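Local coordinates for coiled-coil and C2 domain-containing protein 1-like (Drosophila melanogaster, PDB 6EI6), which binds phosphatidylinositol monophosphates and supports endosomal protein sorting through the ESCRT pathway, probably by preventing inappropriate polymerisation of the ESCRT-III core component Shrub, at residues 49-52 / 53-57; 72-75 / 76-79; 86-89 / 90-94; 254-257 / 258-262. All blocks are in the same frame, centred on the assembly; numbering follows the deposited sequence.

This chain, the C-terminal piece of the protein, carries its C2 domain beside a hairpin of helices 34-62 and 66-91, and contacts 1, 2 and 4 each join neighbouring turns of one helix. Contacts 1 and 2 face each other across the hairpin, their centres about 8 Å apart, and R57 NH1 and E73 OE1 tie them in a salt bridge (2.6 Å). Contact 4, on helix 255-263, lies about 13 Å from contact 1 between centres, with M52 SD 4.0 Å from I261 CG2. Contact 3, about 21 Å from contact 2 between centres, joins the end of helix 66-91 to loop. A sulfate ion, probably from the crystallisation liquor, sits at contact 1.

Contact 1: residues 49-52 / 53-57; sequences QLMM and CKNTR. With SO4 (sulfate ion), chain E.
L50 sets CG anti to its backbone N (chi1 -171°) while K54 runs extended beyond CG, and these torsions bring the two side chains together one helical turn apart. L50 CD2 comes 3.8 Å from K54 NZ, and the leucine CG and CD1 lie against the lysine CE. The extended chain carries K54 NZ to a sulfate ion, making a weak bond of 3.3 Å to O2. R57 bends at chi3 (70°) and, with K54 CA over one guanidinium face toward the rim, grips the same anion with two donors, NH1 to O1 at 3.2 Å and NH2 to O3 at 2.8 Å, O3 lying at the guanidinium edge; NH1 is shared with E73, its salt-bridge partner. Exchanging K54 for an alanine would probably leave L50 less covered along this turn and the sulfate held by R57 alone of the two residues. T56 N bonds M52 O at 3.0 Å, and T56 OG1 adds a weak bond to the same oxygen. Helix 34-62 is packed on several sides: L50, C53 and T56 meet helix 66-91, Q49 and C53 meet W265 of strand 265-268, and M52 touches F106, I108 and I261 of helix 255-263.

Contact 2: residues 72-75 / 76-79; sequences FENL and ALTV
L75, A76 and L77 carry this stretch of helix, and each meets its neighbours in a different way. L75 contributes its carbonyl: T78 OG1 donates to L75 O at 2.8 Å and V79 N at 3.0 Å, so two bonds grip one oxygen. The hydroxyl can do this because T78 holds OG1 between its backbone N and carbonyl carbon (chi1 66°), turned back toward the preceding turn. It reaches the oxygen well off the carbonyl direction, with a C=O...OG1 angle of 127°, whereas V79 N comes in far straighter. L75 CD1 reaches toward the same hydroxyl, 4.2 Å from T78 OG1. Besides its backbone bond to F72 O, A76 offers a methyl, its CB 3.3 Å from E73 O. The branch of L77 straddles two polar side chains: CD2 lies 3.7 Å from E73 OE2, and CD1 faces N74 OD1 at 4.2 Å. The other carboxylate oxygen of E73 is engaged by R57. Within the hairpin, helix 66-91 turns L75 and A76 onto C53, with L50 also against A76, while F72 packs on T56 and meets the ring of F106 edge-to-face; L75 also reaches R104 and F106.

Contact 3: residues 86-89 / 90-94; sequences VRYS and KRKNE
V86 and K90 lie side by side and point the same way, so that the valine methyl CG1 rests 3.8 Å from K90 CE, while K90 CG passes V86 O at 3.4 Å. The ammonium beyond goes to E43 of helix 34-62 in a salt bridge, and R87 NE pairs with the second carboxylate oxygen of the same glutamate. Y88 and K92 are set differently. Here the first torsion of the lysine (chi1 -52°) puts CG beside its backbone N, from where it approaches the CE1 and CZ side of the tyrosine ring obliquely, K92 CG being 4.1 Å from Y88 CE1. S89 folds its hydroxyl back onto the preceding turn: its OG occupies the position between backbone N and carbonyl carbon (chi1 80°) and donates to V86 O at 2.8 Å. K90 N binds that carbonyl from the same face of its plane, giving the oxygen two donors. The serine OG also accepts a hydrogen bond from a water at 2.9 Å, and this water donates in turn to E94 O at 2.6 Å, so the hydroxyl and one water together link the last full turn to the chain that leaves it. E94 N makes a nearly straight bond to S89 O (3.1 Å, 172°) and lies in its carbonyl plane. Beside it, S89 packs on L96 and P97. Taken together, this is a helix C-terminus. K92 N still makes the regular bond to Y88 O, but K92 is the first residue to leave helical geometry, and the bond from E94 N back to S89 O spans five residues, a wider link than the helical one, where helix 66-91 gives way to loop.

Contact 4: residues 254-257 / 258-262; sequences LTKQ and MEHIT
E259 runs back along helix 255-263 and touches T255 and K256 at successive points. Its CB lies 3.5 Å from K256 O and slightly farther from T255 O, and CG stays close to that second carbonyl. With CG anti to its own carbonyl carbon (chi1 -81°) and the chain extended beyond it, CD reaches the threonine methyl, 3.8 Å from T255 CG2. At the tip the two carboxylate oxygens part: OE2 remains beside the same methyl, while OE1 lies 3.8 Å from T255 O and 4.0 Å from K256 CA, without a bond to either. Putting an alanine in place of E259 removes the carboxylate, and would probably leave T255 CG2 less covered and the helix start without the charge beside it. H260 meets K256 through its ring face. K256 O sits 3.4 Å above the centre of the imidazole ring, and K256 CG approaches NE2 at 3.8 Å. M258, whose CG lies 3.2 Å from L254 O, packs against the residue at the N-cap, and T255 OG1 bonds P252 O just ahead of the helix. V109 also meets the E259 side chain. The polar part of the contact is thus its backbone hydrogen bonds, from M258, E259 and H260 to L254, T255 and K256, with a weak one from I261 to Q257; the side chains add non-bonded contacts, and the carboxylate, near the N-terminal end of the helix, would probably be favoured by the helix dipole.

Contact 1: residues 49-52 / 53-57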
loop_
_atom_site.group_PDB
_atom_site.type_symbol
_atom_site.label_atom_id
_atom_site.label_comp_id
_atom_site.label_asym_id
_atom_site.label_seq_id
_atom_site.Cartn_x
_atom_site.Cartn_y
_atom_site.Cartn_z
ATOM N N GLN A 49 -16.171 -5.748 0.736
ATOM C CA GLN A 49 -15.840 -6.689 1.800
ATOM C C GLN A 49 -14.787 -7.680 1.325
ATOM O O GLN A 49 -13.836 -7.994 2.059
ATOM C CB GLN A 49 -17.111 -7.422 2.262
ATOM C CG GLN A 49 -18.011 -6.589 3.166
ATOM C CD GLN A 49 -19.395 -7.225 3.464
ATOM O OE1 GLN A 49 -20.329 -6.505 3.818
ATOM N NE2 GLN A 49 -19.522 -8.557 3.313
ATOM N N LEU A 50 -14.964 -8.201 0.106
ATOM C CA LEU A 50 -13.957 -9.075 -0.494
ATOM C C LEU A 50 -12.577 -8.415 -0.487
ATOM O O LEU A 50 -11.593 -9.013 -0.034
ATOM C CB LEU A 50 -14.367 -9.429 -1.916
ATOM C CG LEU A 50 -13.521 -10.493 -2.563
ATOM C CD1 LEU A 50 -13.563 -11.748 -1.701
ATOM C CD2 LEU A 50 -14.034 -10.735 -3.986
ATOM N N MET A 51 -12.501 -7.170 -0.969
ATOM C CA MET A 51 -11.238 -6.447 -0.970
ATOM C C MET A 51 -10.615 -6.402 0.414
ATOM O O MET A 51 -9.398 -6.583 0.557
ATOM C CB MET A 51 -11.429 -5.021 -1.487
ATOM C CG MET A 51 -10.110 -4.287 -1.727
ATOM S SD MET A 51 -9.181 -5.003 -3.125
ATOM C CE MET A 51 -10.284 -4.613 -4.461
ATOM N N MET A 52 -11.428 -6.139 1.449
ATOM C CA MET A 52 -10.882 -6.059 2.803
ATOM C C MET A 52 -10.339 -7.410 3.249
ATOM O O MET A 52 -9.281 -7.482 3.882
ATOM C CB MET A 52 -11.939 -5.561 3.783
ATOM C CG MET A 52 -12.114 -4.039 3.801
ATOM S SD MET A 52 -13.195 -3.443 5.156
ATOM C CE MET A 52 -12.359 -4.144 6.581
ATOM N N CYS A 53 -11.040 -8.487 2.914
ATOM C CA CYS A 53 -10.551 -9.824 3.240
ATOM C C CYS A 53 -9.189 -10.086 2.619
ATOM O O CYS A 53 -8.287 -10.603 3.285
ATOM C CB CYS A 53 -11.545 -10.889 2.769
ATOM S SG CYS A 53 -13.063 -10.801 3.688
ATOM N N LYS A 54 -9.032 -9.759 1.330
ATOM C CA LYS A 54 -7.782 -10.050 0.628
ATOM C C LYS A 54 -6.640 -9.190 1.157
ATOM O O LYS A 54 -5.567 -9.716 1.478
ATOM C CB LYS A 54 -7.984 -9.867 -0.874
ATOM C CG LYS A 54 -8.862 -10.953 -1.405
ATOM C CD LYS A 54 -9.200 -10.803 -2.852
ATOM C CE LYS A 54 -9.934 -12.071 -3.323
ATOM N NZ LYS A 54 -10.516 -11.944 -4.694
ATOM N N ASN A 55 -6.874 -7.873 1.302
ATOM C CA ASN A 55 -5.876 -6.974 1.884
ATOM C C ASN A 55 -5.385 -7.487 3.231
ATOM O O ASN A 55 -4.173 -7.599 3.464
ATOM C CB ASN A 55 -6.445 -5.557 2.056
ATOM C CG ASN A 55 -6.661 -4.815 0.724
ATOM O OD1 ASN A 55 -6.329 -5.316 -0.341
ATOM N ND2 ASN A 55 -7.253 -3.623 0.795
ATOM N N THR A 56 -6.321 -7.760 4.154
ATOM C CA THR A 56 -5.936 -8.229 5.484
ATOM C C THR A 56 -5.213 -9.571 5.398
ATOM O O THR A 56 -4.179 -9.771 6.050
ATOM C CB THR A 56 -7.172 -8.323 6.387
ATOM O OG1 THR A 56 -7.666 -7.011 6.646
ATOM C CG2 THR A 56 -6.832 -8.975 7.735
ATOM N N ARG A 57 -5.729 -10.493 4.577
ATOM C CA ARG A 57 -5.016 -11.739 4.315
ATOM C C ARG A 57 -3.580 -11.463 3.900
ATOM O O ARG A 57 -2.640 -12.101 4.394
ATOM C CB ARG A 57 -5.733 -12.541 3.227
ATOM C CG ARG A 57 -4.998 -13.766 2.778
ATOM C CD ARG A 57 -5.570 -14.267 1.467
ATOM N NE ARG A 57 -5.237 -13.338 0.384
ATOM C CZ ARG A 57 -5.833 -13.301 -0.804
ATOM N NH1 ARG A 57 -6.824 -14.140 -1.094
ATOM N NH2 ARG A 57 -5.446 -12.401 -1.694
HETATM S S SO4 E . -6.886 -13.751 -5.103
HETATM O O1 SO4 E . -7.673 -14.520 -4.130
HETATM O O2 SO4 E . -7.790 -13.209 -6.127
HETATM O O3 SO4 E . -6.153 -12.657 -4.438
HETATM O O4 SO4 E . -5.931 -14.654 -5.752
#

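Contact 2: residues 72-75 / 76-79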
loop_
_atom_site.group_PDB
_atom_site.type_symbol
_atom_site.label_atom_id
_atom_site.label_comp_id
_atom_site.label_asym_id
_atom_site.label_seq_id
_atom_site.Cartn_x
_atom_site.Cartn_y
_atom_site.Cartn_z
ATOM N N PHE A 72 -8.445 -15.015 7.041
ATOM C CA PHE A 72 -9.058 -14.019 6.180
ATOM C C PHE A 72 -9.213 -14.514 4.756
ATOM O O PHE A 72 -10.093 -14.020 4.035
ATOM C CB PHE A 72 -8.272 -12.715 6.264
ATOM C CG PHE A 72 -8.544 -11.975 7.537
ATOM C CD1 PHE A 72 -9.629 -11.107 7.629
ATOM C CD2 PHE A 72 -7.791 -12.236 8.677
ATOM C CE1 PHE A 72 -9.913 -10.468 8.805
ATOM C CE2 PHE A 72 -8.069 -11.607 9.874
ATOM C CZ PHE A 72 -9.127 -10.717 9.946
ATOM N N GLU A 73 -8.452 -15.533 4.360
ATOM C CA GLU A 73 -8.753 -16.186 3.093
ATOM C C GLU A 73 -10.097 -16.899 3.171
ATOM O O GLU A 73 -10.908 -16.816 2.237
ATOM C CB GLU A 73 -7.622 -17.152 2.713
ATOM C CG GLU A 73 -7.929 -18.124 1.579
ATOM C CD GLU A 73 -8.061 -17.464 0.190
ATOM O OE1 GLU A 73 -7.936 -16.215 0.065
ATOM O OE2 GLU A 73 -8.283 -18.219 -0.792
ATOM N N ASN A 74 -10.363 -17.578 4.295
ATOM C CA ASN A 74 -11.644 -18.262 4.463
ATOM C C ASN A 74 -12.798 -17.264 4.515
ATOM O O ASN A 74 -13.891 -17.539 4.007
ATOM C CB ASN A 74 -11.624 -19.110 5.733
ATOM C CG ASN A 74 -10.784 -20.363 5.591
ATOM O OD1 ASN A 74 -10.838 -21.043 4.578
ATOM N ND2 ASN A 74 -10.017 -20.680 6.623
ATOM N N LEU A 75 -12.585 -16.111 5.152
ATOM C CA LEU A 75 -13.582 -15.047 5.114
ATOM C C LEU A 75 -13.823 -14.562 3.679
ATOM O O LEU A 75 -14.974 -14.442 3.237
ATOM C CB LEU A 75 -13.120 -13.915 6.021
ATOM C CG LEU A 75 -14.095 -12.837 6.470
ATOM C CD1 LEU A 75 -15.356 -13.392 7.135
ATOM C CD2 LEU A 75 -13.347 -11.878 7.396
ATOM N N ALA A 76 -12.743 -14.329 2.922
ATOM C CA ALA A 76 -12.869 -14.004 1.503
ATOM C C ALA A 76 -13.706 -15.037 0.757
ATOM O O ALA A 76 -14.578 -14.677 -0.043
ATOM C CB ALA A 76 -11.485 -13.884 0.866
ATOM N N LEU A 77 -13.452 -16.327 0.999
ATOM C CA LEU A 77 -14.224 -17.371 0.335
ATOM C C LEU A 77 -15.725 -17.199 0.576
ATOM O O LEU A 77 -16.524 -17.274 -0.364
ATOM C CB LEU A 77 -13.758 -18.762 0.799
ATOM C CG LEU A 77 -12.349 -19.249 0.394
ATOM C CD1 LEU A 77 -12.215 -20.783 0.621
ATOM C CD2 LEU A 77 -11.946 -18.857 -1.062
ATOM N N THR A 78 -16.133 -16.946 1.826
ATOM C CA THR A 78 -17.562 -16.823 2.084
ATOM C C THR A 78 -18.136 -15.560 1.452
ATOM O O THR A 78 -19.275 -15.577 0.977
ATOM C CB THR A 78 -17.862 -16.854 3.596
ATOM O OG1 THR A 78 -17.315 -15.686 4.230
ATOM C CG2 THR A 78 -17.243 -18.061 4.217
ATOM N N VAL A 79 -17.370 -14.466 1.422
ATOM C CA VAL A 79 -17.841 -13.265 0.735
ATOM C C VAL A 79 -18.015 -13.545 -0.753
ATOM O O VAL A 79 -19.008 -13.131 -1.368
ATOM C CB VAL A 79 -16.878 -12.088 0.982
ATOM C CG1 VAL A 79 -17.337 -10.851 0.200
ATOM C CG2 VAL A 79 -16.794 -11.802 2.450
#

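Contact 3: residues 86-89 / 90-94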
loop_
_atom_site.group_PDB
_atom_site.type_symbol
_atom_site.label_atom_id
_atom_site.label_comp_id
_atom_site.label_asym_id
_atom_site.label_seq_id
_atom_site.Cartn_x
_atom_site.Cartn_y
_atom_site.Cartn_z
ATOM N N VAL A 86 -25.341 -13.376 -5.608
ATOM C CA VAL A 86 -26.054 -12.172 -6.028
ATOM C C VAL A 86 -25.943 -11.995 -7.537
ATOM O O VAL A 86 -26.932 -11.672 -8.208
ATOM C CB VAL A 86 -25.537 -10.925 -5.282
ATOM C CG1 VAL A 86 -26.190 -9.679 -5.856
ATOM C CG2 VAL A 86 -25.790 -11.021 -3.785
ATOM N N ARG A 87 -24.737 -12.195 -8.094
ATOM C CA ARG A 87 -24.557 -12.089 -9.538
ATOM C C ARG A 87 -25.405 -13.121 -10.273
ATOM O O ARG A 87 -25.983 -12.831 -11.330
ATOM C CB ARG A 87 -23.082 -12.250 -9.894
ATOM C CG ARG A 87 -22.236 -11.044 -9.576
ATOM C CD ARG A 87 -20.777 -11.414 -9.487
ATOM N NE ARG A 87 -19.964 -10.197 -9.385
ATOM C CZ ARG A 87 -18.647 -10.168 -9.157
ATOM N NH1 ARG A 87 -17.950 -11.299 -9.002
ATOM N NH2 ARG A 87 -18.032 -8.994 -9.077
ATOM N N TYR A 88 -25.524 -14.321 -9.700
ATOM C CA TYR A 88 -26.294 -15.386 -10.336
ATOM C C TYR A 88 -27.789 -15.062 -10.346
ATOM O O TYR A 88 -28.457 -15.211 -11.378
ATOM C CB TYR A 88 -26.015 -16.715 -9.627
ATOM C CG TYR A 88 -26.937 -17.838 -10.041
ATOM C CD1 TYR A 88 -26.721 -18.544 -11.222
ATOM C CD2 TYR A 88 -28.031 -18.194 -9.251
ATOM C CE1 TYR A 88 -27.570 -19.573 -11.608
ATOM C CE2 TYR A 88 -28.879 -19.216 -9.630
ATOM C CZ TYR A 88 -28.642 -19.897 -10.810
ATOM O OH TYR A 88 -29.486 -20.913 -11.190
ATOM N N SER A 89 -28.339 -14.625 -9.205
ATOM C CA SER A 89 -29.734 -14.196 -9.180
ATOM C C SER A 89 -30.006 -13.136 -10.234
ATOM O O SER A 89 -31.113 -13.075 -10.780
ATOM C CB SER A 89 -30.102 -13.645 -7.805
ATOM O OG SER A 89 -29.651 -12.311 -7.671
ATOM N N LYS A 90 -29.014 -12.287 -10.521
ATOM C CA LYS A 90 -29.171 -11.253 -11.542
ATOM C C LYS A 90 -29.001 -11.816 -12.944
ATOM O O LYS A 90 -29.650 -11.330 -13.871
ATOM C CB LYS A 90 -28.160 -10.115 -11.343
ATOM C CG LYS A 90 -28.386 -9.237 -10.110
ATOM C CD LYS A 90 -27.600 -7.928 -10.209
ATOM C CE LYS A 90 -26.884 -7.577 -8.927
ATOM N NZ LYS A 90 -25.963 -6.399 -9.121
ATOM N N ARG A 91 -28.126 -12.818 -13.120
ATOM C CA ARG A 91 -27.871 -13.361 -14.453
ATOM C C ARG A 91 -29.114 -14.042 -14.991
ATOM O O ARG A 91 -29.515 -13.807 -16.133
ATOM C CB ARG A 91 -26.684 -14.328 -14.430
ATOM C CG ARG A 91 -25.403 -13.740 -15.046
ATOM C CD ARG A 91 -24.257 -14.765 -15.161
ATOM N NE ARG A 91 -24.249 -15.450 -16.458
ATOM C CZ ARG A 91 -23.276 -15.353 -17.369
ATOM N NH1 ARG A 91 -22.211 -14.588 -17.144
ATOM N NH2 ARG A 91 -23.369 -16.020 -18.514
ATOM N N LYS A 92 -29.763 -14.860 -14.169
ATOM C CA LYS A 92 -31.122 -15.291 -14.464
ATOM C C LYS A 92 -32.014 -14.112 -14.138
ATOM O O LYS A 92 -31.568 -12.968 -14.211
ATOM C CB LYS A 92 -31.501 -16.536 -13.664
ATOM C CG LYS A 92 -30.498 -17.704 -13.787
ATOM C CD LYS A 92 -30.126 -18.002 -15.258
ATOM C CE LYS A 92 -29.785 -19.485 -15.494
ATOM N NZ LYS A 92 -30.273 -19.977 -16.818
ATOM N N ASN A 93 -33.238 -14.333 -13.759
ATOM C CA ASN A 93 -34.020 -13.180 -13.313
ATOM C C ASN A 93 -34.803 -13.605 -12.094
ATOM O O ASN A 93 -36.009 -13.837 -12.164
ATOM C CB ASN A 93 -34.934 -12.646 -14.401
ATOM C CG ASN A 93 -34.350 -11.453 -15.098
ATOM O OD1 ASN A 93 -33.555 -11.586 -16.047
ATOM N ND2 ASN A 93 -34.705 -10.266 -14.609
ATOM N N GLU A 94 -34.120 -13.722 -10.974
ATOM C CA GLU A 94 -34.818 -14.044 -9.751
ATOM C C GLU A 94 -34.799 -12.846 -8.823
ATOM O O GLU A 94 -34.081 -11.866 -9.060
ATOM C CB GLU A 94 -34.197 -15.280 -9.083
ATOM C CG GLU A 94 -34.876 -16.586 -9.511
ATOM C CD GLU A 94 -34.032 -17.399 -10.484
ATOM O OE1 GLU A 94 -34.196 -18.646 -10.527
ATOM O OE2 GLU A 94 -33.193 -16.786 -11.188
HETATM O O HOH W 1 -31.796 -10.624 -8.791
#

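Contact 4: residues 254-257 / 258-262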
loop_
_atom_site.group_PDB
_atom_site.type_symbol
_atom_site.label_atom_id
_atom_site.label_comp_id
_atom_site.label_asym_id
_atom_site.label_seq_id
_atom_site.Cartn_x
_atom_site.Cartn_y
_atom_site.Cartn_z
ATOM N N LEU A 254 -7.646 5.777 6.204
ATOM C CA LEU A 254 -9.098 5.631 6.298
ATOM C C LEU A 254 -9.506 4.431 7.142
ATOM O O LEU A 254 -10.413 3.672 6.771
ATOM C CB LEU A 254 -9.694 5.533 4.898
ATOM C CG LEU A 254 -9.231 6.614 3.925
ATOM C CD1 LEU A 254 -9.844 6.374 2.528
ATOM C CD2 LEU A 254 -9.587 7.980 4.497
ATOM N N THR A 255 -8.823 4.229 8.269
ATOM C CA THR A 255 -9.188 3.169 9.191
ATOM C C THR A 255 -10.605 3.362 9.722
ATOM O O THR A 255 -11.350 2.390 9.890
ATOM C CB THR A 255 -8.185 3.118 10.338
ATOM O OG1 THR A 255 -7.008 2.405 9.922
ATOM C CG2 THR A 255 -8.800 2.439 11.563
ATOM N N LYS A 256 -11.006 4.613 9.944
ATOM C CA LYS A 256 -12.273 4.873 10.616
ATOM C C LYS A 256 -13.434 4.352 9.794
ATOM O O LYS A 256 -14.294 3.626 10.313
ATOM C CB LYS A 256 -12.440 6.364 10.894
ATOM C CG LYS A 256 -13.697 6.706 11.668
ATOM C CD LYS A 256 -13.747 8.188 12.064
ATOM C CE LYS A 256 -14.881 8.451 13.072
ATOM N NZ LYS A 256 -14.493 9.348 14.223
ATOM N N GLN A 257 -13.472 4.694 8.498
ATOM C CA GLN A 257 -14.555 4.205 7.661
ATOM C C GLN A 257 -14.411 2.732 7.293
ATOM O O GLN A 257 -15.417 2.088 6.989
ATOM C CB GLN A 257 -14.703 5.044 6.393
ATOM C CG GLN A 257 -13.492 5.239 5.560
ATOM C CD GLN A 257 -13.674 6.431 4.626
ATOM O OE1 GLN A 257 -13.198 7.532 4.921
ATOM N NE2 GLN A 257 -14.390 6.224 3.504
ATOM N N MET A 258 -13.202 2.177 7.339
ATOM C CA MET A 258 -13.076 0.731 7.179
ATOM C C MET A 258 -13.730 0.007 8.343
ATOM O O MET A 258 -14.373 -1.031 8.156
ATOM C CB MET A 258 -11.601 0.332 7.048
ATOM C CG MET A 258 -10.984 0.682 5.667
ATOM S SD MET A 258 -9.187 0.500 5.576
ATOM C CE MET A 258 -9.020 -1.275 5.824
ATOM N N GLU A 259 -13.578 0.544 9.552
ATOM C CA GLU A 259 -14.208 -0.063 10.715
ATOM C C GLU A 259 -15.724 -0.019 10.604
ATOM O O GLU A 259 -16.406 -0.959 11.008
ATOM C CB GLU A 259 -13.743 0.634 11.985
ATOM C CG GLU A 259 -12.389 0.157 12.465
ATOM C CD GLU A 259 -11.772 1.094 13.503
ATOM O OE1 GLU A 259 -12.228 2.266 13.615
ATOM O OE2 GLU A 259 -10.825 0.652 14.204
ATOM N N HIS A 260 -16.277 1.055 10.044
ATOM C CA HIS A 260 -17.723 1.098 9.890
ATOM C C HIS A 260 -18.204 -0.060 9.030
ATOM O O HIS A 260 -19.189 -0.721 9.376
ATOM C CB HIS A 260 -18.163 2.451 9.328
ATOM C CG HIS A 260 -17.819 3.609 10.227
ATOM N ND1 HIS A 260 -17.591 3.459 11.583
ATOM C CD2 HIS A 260 -17.652 4.932 9.966
ATOM C CE1 HIS A 260 -17.290 4.634 12.116
ATOM N NE2 HIS A 260 -17.318 5.544 11.157
ATOM N N ILE A 261 -17.481 -0.365 7.941
ATOM C CA ILE A 261 -17.847 -1.500 7.097
ATOM C C ILE A 261 -17.822 -2.797 7.894
ATOM O O ILE A 261 -18.691 -3.663 7.741
ATOM C CB ILE A 261 -16.911 -1.577 5.881
ATOM C CG1 ILE A 261 -17.088 -0.317 5.030
ATOM C CG2 ILE A 261 -17.129 -2.900 5.087
ATOM C CD1 ILE A 261 -16.490 -0.442 3.695
ATOM N N THR A 262 -16.821 -2.965 8.741
ATOM C CA THR A 262 -16.746 -4.222 9.463
ATOM C C THR A 262 -17.875 -4.365 10.502
ATOM O O THR A 262 -18.174 -5.485 10.930
ATOM C CB THR A 262 -15.351 -4.355 10.077
ATOM O OG1 THR A 262 -15.081 -5.737 10.260
ATOM C CG2 THR A 262 -15.241 -3.639 11.398
#